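Local atomic coordinates of prephenate dehydratase (Arthrobacter aurescens, PDB entry 3MWB), a protein that probably catalyses the conversion of prephenate to phenylpyruvate, with loss of water and carbon dioxide, in phenylalanine biosynthesis, and binds L-phenylalanine at its ACT domain. Residues 230-235 with 246-251. Sequence-based numbering, arbitrary orientation.
Sequences LSRIES and FFSIDA. With PHE (phenylalanine), chain C; PHE (phenylalanine), chain D.
Arg-232 reaches across the antiparallel beta hairpin of the ACT domain and grips Asp-250 side-on, NE meeting OD2 at 2.8 Å and NH2 meeting OD1. Both carboxylate oxygens are met from above their plane, since guanidinium and carboxylate planes are turned 62° apart. The far end of the guanidinium closes on Ser-248: NH1 (2.9 Å) and NH2 (3.0 Å) both donate to its OG, which lies in the guanidinium plane. The chain runs extended through chi1 and chi2, then bends at chi3 (60°), which lays the guanidinium along strand 246-251. NH1 also forms a salt bridge to Glu-234 OE2, so one cation ties two carboxylates together on the face packed against Leu-71 of helix 67-73. Thr-203 holds Asp-250 OD1 from the next strand, and a water spans Ser-231 OG and Asp-250 OD2.

Backbone pairing is regular from Arg-232 to Ser-235; before it, a classic beta bulge sets Ser-231 and Arg-232 both opposite Asp-250, whose O takes a firm bond from Ser-231 N and a weak one from Arg-232 N at 3.5 Å. The other face is largely apolar: Leu-230 CD2 touches Ala-251 CB and Ile-249 CG2, Ile-233 lies side by side with Ile-249, and Leu-230 and Ala-251 pack on Phe-223 of helix 215-224. Ser-235 OG on this face takes a hydrogen bond from Ile-233 N of the second subunit.

Two phenylalanine ligands flank the hairpin at the interface with the second subunit, as in regulatory ACT domains. One has its ring beside Ile-233 CG2, its carboxylate held by Leu-230 N and its amino nitrogen by Leu-230 O. The other meets the edge of the Phe-247 ring, its CG 3.6 Å from Phe-247 CZ.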
ATOM      1  N   LEU A 230       6.900  -6.781 -13.146  1.00 19.41           N
ATOM      2  CA  LEU A 230       6.481  -8.167 -13.350  1.00 19.85           C
ATOM      3  C   LEU A 230       5.944  -8.428 -14.758  1.00 20.57           C
ATOM      4  O   LEU A 230       5.332  -7.544 -15.380  1.00 22.39           O
ATOM      5  CB  LEU A 230       5.451  -8.597 -12.304  1.00 18.99           C
ATOM      6  CG  LEU A 230       5.816  -8.357 -10.840  1.00 19.23           C
ATOM      7  CD1 LEU A 230       4.614  -8.760  -9.959  1.00 19.87           C
ATOM      8  CD2 LEU A 230       7.104  -9.113 -10.418  1.00 18.29           C
ATOM      9  N   SER A 231       6.154  -9.646 -15.251  1.00 20.42           N
ATOM     10  CA  SER A 231       5.635 -10.024 -16.567  1.00 21.13           C
ATOM     11  C   SER A 231       4.644 -11.190 -16.494  1.00 21.21           C
ATOM     12  O   SER A 231       3.989 -11.516 -17.494  1.00 21.72           O
ATOM     13  CB  SER A 231       6.786 -10.362 -17.509  1.00 22.32           C
ATOM     14  OG  SER A 231       7.529 -11.438 -16.967  1.00 22.25           O
ATOM     15  N   ARG A 232       4.553 -11.840 -15.324  1.00 20.33           N
ATOM     16  CA  ARG A 232       3.610 -12.934 -15.140  1.00 19.56           C
ATOM     17  C   ARG A 232       3.266 -13.123 -13.682  1.00 19.57           C
ATOM     18  O   ARG A 232       4.141 -13.114 -12.819  1.00 18.50           O
ATOM     19  CB  ARG A 232       4.143 -14.254 -15.715  1.00 21.03           C
ATOM     20  CG  ARG A 232       3.097 -15.404 -15.730  1.00 20.39           C
ATOM     21  CD  ARG A 232       3.693 -16.696 -16.312  1.00 20.73           C
ATOM     22  NE  ARG A 232       4.827 -17.101 -15.487  1.00 20.76           N
ATOM     23  CZ  ARG A 232       4.744 -17.901 -14.429  1.00 21.93           C
ATOM     24  NH1 ARG A 232       3.576 -18.436 -14.085  1.00 23.93           N
ATOM     25  NH2 ARG A 232       5.828 -18.163 -13.710  1.00 20.93           N
ATOM     26  N   ILE A 233       1.967 -13.239 -13.407  1.00 20.07           N
ATOM     27  CA  ILE A 233       1.514 -13.783 -12.116  1.00 20.68           C
ATOM     28  C   ILE A 233       0.324 -14.731 -12.305  1.00 22.10           C
ATOM     29  O   ILE A 233      -0.561 -14.465 -13.125  1.00 22.35           O
ATOM     30  CB  ILE A 233       1.156 -12.692 -11.115  1.00 21.41           C
ATOM     31  CG1 ILE A 233       0.565 -13.326  -9.837  1.00 23.22           C
ATOM     32  CG2 ILE A 233       0.204 -11.666 -11.756  1.00 20.48           C
ATOM     33  CD1 ILE A 233       0.214 -12.373  -8.814  1.00 25.55           C
ATOM     34  N   GLU A 234       0.341 -15.850 -11.574  1.00 28.48           N
ATOM     35  CA  GLU A 234      -0.757 -16.807 -11.558  1.00 28.13           C
ATOM     36  C   GLU A 234      -0.888 -17.412 -10.151  1.00 26.10           C
ATOM     37  O   GLU A 234       0.074 -17.932  -9.574  1.00 25.62           O
ATOM     38  CB  GLU A 234      -0.566 -17.919 -12.613  1.00 31.23           C
ATOM     39  CG  GLU A 234      -0.061 -17.417 -13.973  1.00 35.20           C
ATOM     40  CD  GLU A 234       0.093 -18.497 -15.027  1.00 38.89           C
ATOM     41  OE1 GLU A 234      -0.920 -19.146 -15.374  1.00 42.04           O
ATOM     42  OE2 GLU A 234       1.222 -18.677 -15.531  1.00 39.55           O
ATOM     43  N   SER A 235      -2.083 -17.309  -9.586  1.00 24.62           N
ATOM     44  CA  SER A 235      -2.407 -18.049  -8.382  1.00 23.57           C
ATOM     45  C   SER A 235      -2.861 -19.477  -8.723  1.00 26.06           C
ATOM     46  O   SER A 235      -3.482 -19.728  -9.761  1.00 26.79           O
ATOM     47  CB  SER A 235      -3.476 -17.301  -7.583  1.00 23.65           C
ATOM     48  OG  SER A 235      -4.660 -17.167  -8.358  1.00 23.68           O
ATOM     49  N   PHE A 246      -0.454 -20.961  -3.931  1.00 22.03           N
ATOM     50  CA  PHE A 246       0.815 -20.364  -4.244  1.00 22.41           C
ATOM     51  C   PHE A 246       0.696 -19.414  -5.430  1.00 21.30           C
ATOM     52  O   PHE A 246      -0.241 -19.506  -6.216  1.00 22.16           O
ATOM     53  CB  PHE A 246       1.926 -21.405  -4.439  1.00 23.37           C
ATOM     54  CG  PHE A 246       1.753 -22.262  -5.647  1.00 24.57           C
ATOM     55  CD1 PHE A 246       2.106 -21.790  -6.913  1.00 25.42           C
ATOM     56  CD2 PHE A 246       1.259 -23.563  -5.524  1.00 27.80           C
ATOM     57  CE1 PHE A 246       1.956 -22.582  -8.045  1.00 25.01           C
ATOM     58  CE2 PHE A 246       1.101 -24.377  -6.657  1.00 28.75           C
ATOM     59  CZ  PHE A 246       1.445 -23.888  -7.917  1.00 27.89           C
ATOM     60  N   PHE A 247       1.637 -18.482  -5.520  1.00 20.47           N
ATOM     61  CA  PHE A 247       1.709 -17.561  -6.640  1.00 19.37           C
ATOM     62  C   PHE A 247       2.959 -17.854  -7.467  1.00 18.70           C
ATOM     63  O   PHE A 247       4.072 -17.913  -6.941  1.00 19.54           O
ATOM     64  CB  PHE A 247       1.693 -16.122  -6.148  1.00 19.50           C
ATOM     65  CG  PHE A 247       0.565 -15.832  -5.201  1.00 19.60           C
ATOM     66  CD1 PHE A 247      -0.722 -15.668  -5.681  1.00 21.08           C
ATOM     67  CD2 PHE A 247       0.795 -15.738  -3.823  1.00 19.81           C
ATOM     68  CE1 PHE A 247      -1.790 -15.404  -4.791  1.00 21.77           C
ATOM     69  CE2 PHE A 247      -0.249 -15.447  -2.927  1.00 23.50           C
ATOM     70  CZ  PHE A 247      -1.553 -15.303  -3.416  1.00 23.14           C
ATOM     71  N   SER A 248       2.745 -18.082  -8.753  1.00 18.91           N
ATOM     72  CA  SER A 248       3.800 -18.284  -9.737  1.00 19.35           C
ATOM     73  C   SER A 248       4.072 -16.938 -10.418  1.00 20.00           C
ATOM     74  O   SER A 248       3.159 -16.297 -10.969  1.00 20.76           O
ATOM     75  CB  SER A 248       3.337 -19.321 -10.758  1.00 20.08           C
ATOM     76  OG  SER A 248       4.388 -19.776 -11.590  1.00 19.71           O
ATOM     77  N   ILE A 249       5.315 -16.482 -10.350  1.00 19.88           N
ATOM     78  CA  ILE A 249       5.612 -15.088 -10.697  1.00 19.49           C
ATOM     79  C   ILE A 249       6.888 -14.992 -11.536  1.00 19.47           C
ATOM     80  O   ILE A 249       7.909 -15.615 -11.201  1.00 19.49           O
ATOM     81  CB  ILE A 249       5.782 -14.214  -9.406  1.00 18.94           C
ATOM     82  CG1 ILE A 249       4.456 -14.084  -8.623  1.00 18.43           C
ATOM     83  CG2 ILE A 249       6.296 -12.813  -9.746  1.00 19.90           C
ATOM     84  CD1 ILE A 249       4.629 -13.597  -7.196  1.00 19.16           C
ATOM     85  N   ASP A 250       6.829 -14.220 -12.624  1.00 19.42           N
ATOM     86  CA  ASP A 250       8.051 -13.840 -13.370  1.00 19.45           C
ATOM     87  C   ASP A 250       8.300 -12.360 -13.155  1.00 19.55           C
ATOM     88  O   ASP A 250       7.383 -11.537 -13.357  1.00 19.84           O
ATOM     89  CB  ASP A 250       7.930 -14.102 -14.888  1.00 19.21           C
ATOM     90  CG  ASP A 250       7.668 -15.578 -15.237  1.00 20.58           C
ATOM     91  OD1 ASP A 250       8.016 -16.489 -14.438  1.00 20.64           O
ATOM     92  OD2 ASP A 250       7.124 -15.832 -16.339  1.00 18.11           O
ATOM     93  N   ALA A 251       9.521 -12.022 -12.724  1.00 19.57           N
ATOM     94  CA  ALA A 251       9.960 -10.624 -12.573  1.00 19.25           C
ATOM     95  C   ALA A 251      11.034 -10.286 -13.586  1.00 20.31           C
ATOM     96  O   ALA A 251      11.795 -11.183 -14.017  1.00 20.65           O
ATOM     97  CB  ALA A 251      10.481 -10.387 -11.155  1.00 19.82           C
TER
HETATM   98  N   PHE C 311       4.428  -5.077 -14.980  1.00 21.42           N
HETATM   99  CA  PHE C 311       3.303  -4.546 -14.119  1.00 20.49           C
HETATM  100  C   PHE C 311       3.641  -4.694 -12.645  1.00 20.27           C
HETATM  101  O   PHE C 311       2.775  -4.447 -11.763  1.00 20.21           O
HETATM  102  CB  PHE C 311       1.940  -5.226 -14.441  1.00 20.73           C
HETATM  103  CG  PHE C 311       1.980  -6.749 -14.460  1.00 21.54           C
HETATM  104  CD1 PHE C 311       2.036  -7.487 -13.260  1.00 18.65           C
HETATM  105  CD2 PHE C 311       1.943  -7.442 -15.687  1.00 21.37           C
HETATM  106  CE1 PHE C 311       2.079  -8.882 -13.272  1.00 20.14           C
HETATM  107  CE2 PHE C 311       1.974  -8.849 -15.718  1.00 22.12           C
HETATM  108  CZ  PHE C 311       2.041  -9.572 -14.495  1.00 21.58           C
HETATM  109  OXT PHE C 311       4.775  -5.120 -12.322  1.00 19.60           O
HETATM  110  N   PHE D 312      -6.950 -13.713  -0.741  1.00 23.38           N
HETATM  111  CA  PHE D 312      -5.651 -12.993  -0.774  1.00 22.97           C
HETATM  112  C   PHE D 312      -5.756 -11.576  -1.335  1.00 23.60           C
HETATM  113  O   PHE D 312      -6.835 -11.099  -1.671  1.00 23.41           O
HETATM  114  CB  PHE D 312      -4.576 -13.820  -1.507  1.00 22.97           C
HETATM  115  CG  PHE D 312      -4.927 -14.212  -2.933  1.00 22.55           C
HETATM  116  CD1 PHE D 312      -4.832 -13.287  -3.980  1.00 22.84           C
HETATM  117  CD2 PHE D 312      -5.295 -15.524  -3.233  1.00 22.45           C
HETATM  118  CE1 PHE D 312      -5.116 -13.653  -5.300  1.00 22.44           C
HETATM  119  CE2 PHE D 312      -5.577 -15.909  -4.573  1.00 22.45           C
HETATM  120  CZ  PHE D 312      -5.503 -14.967  -5.590  1.00 21.44           C
HETATM  121  OXT PHE D 312      -4.758 -10.854  -1.467  1.00 24.11           O
HETATM  122  O   HOH W   1       7.177 -13.953 -18.243  1.00 20.88           O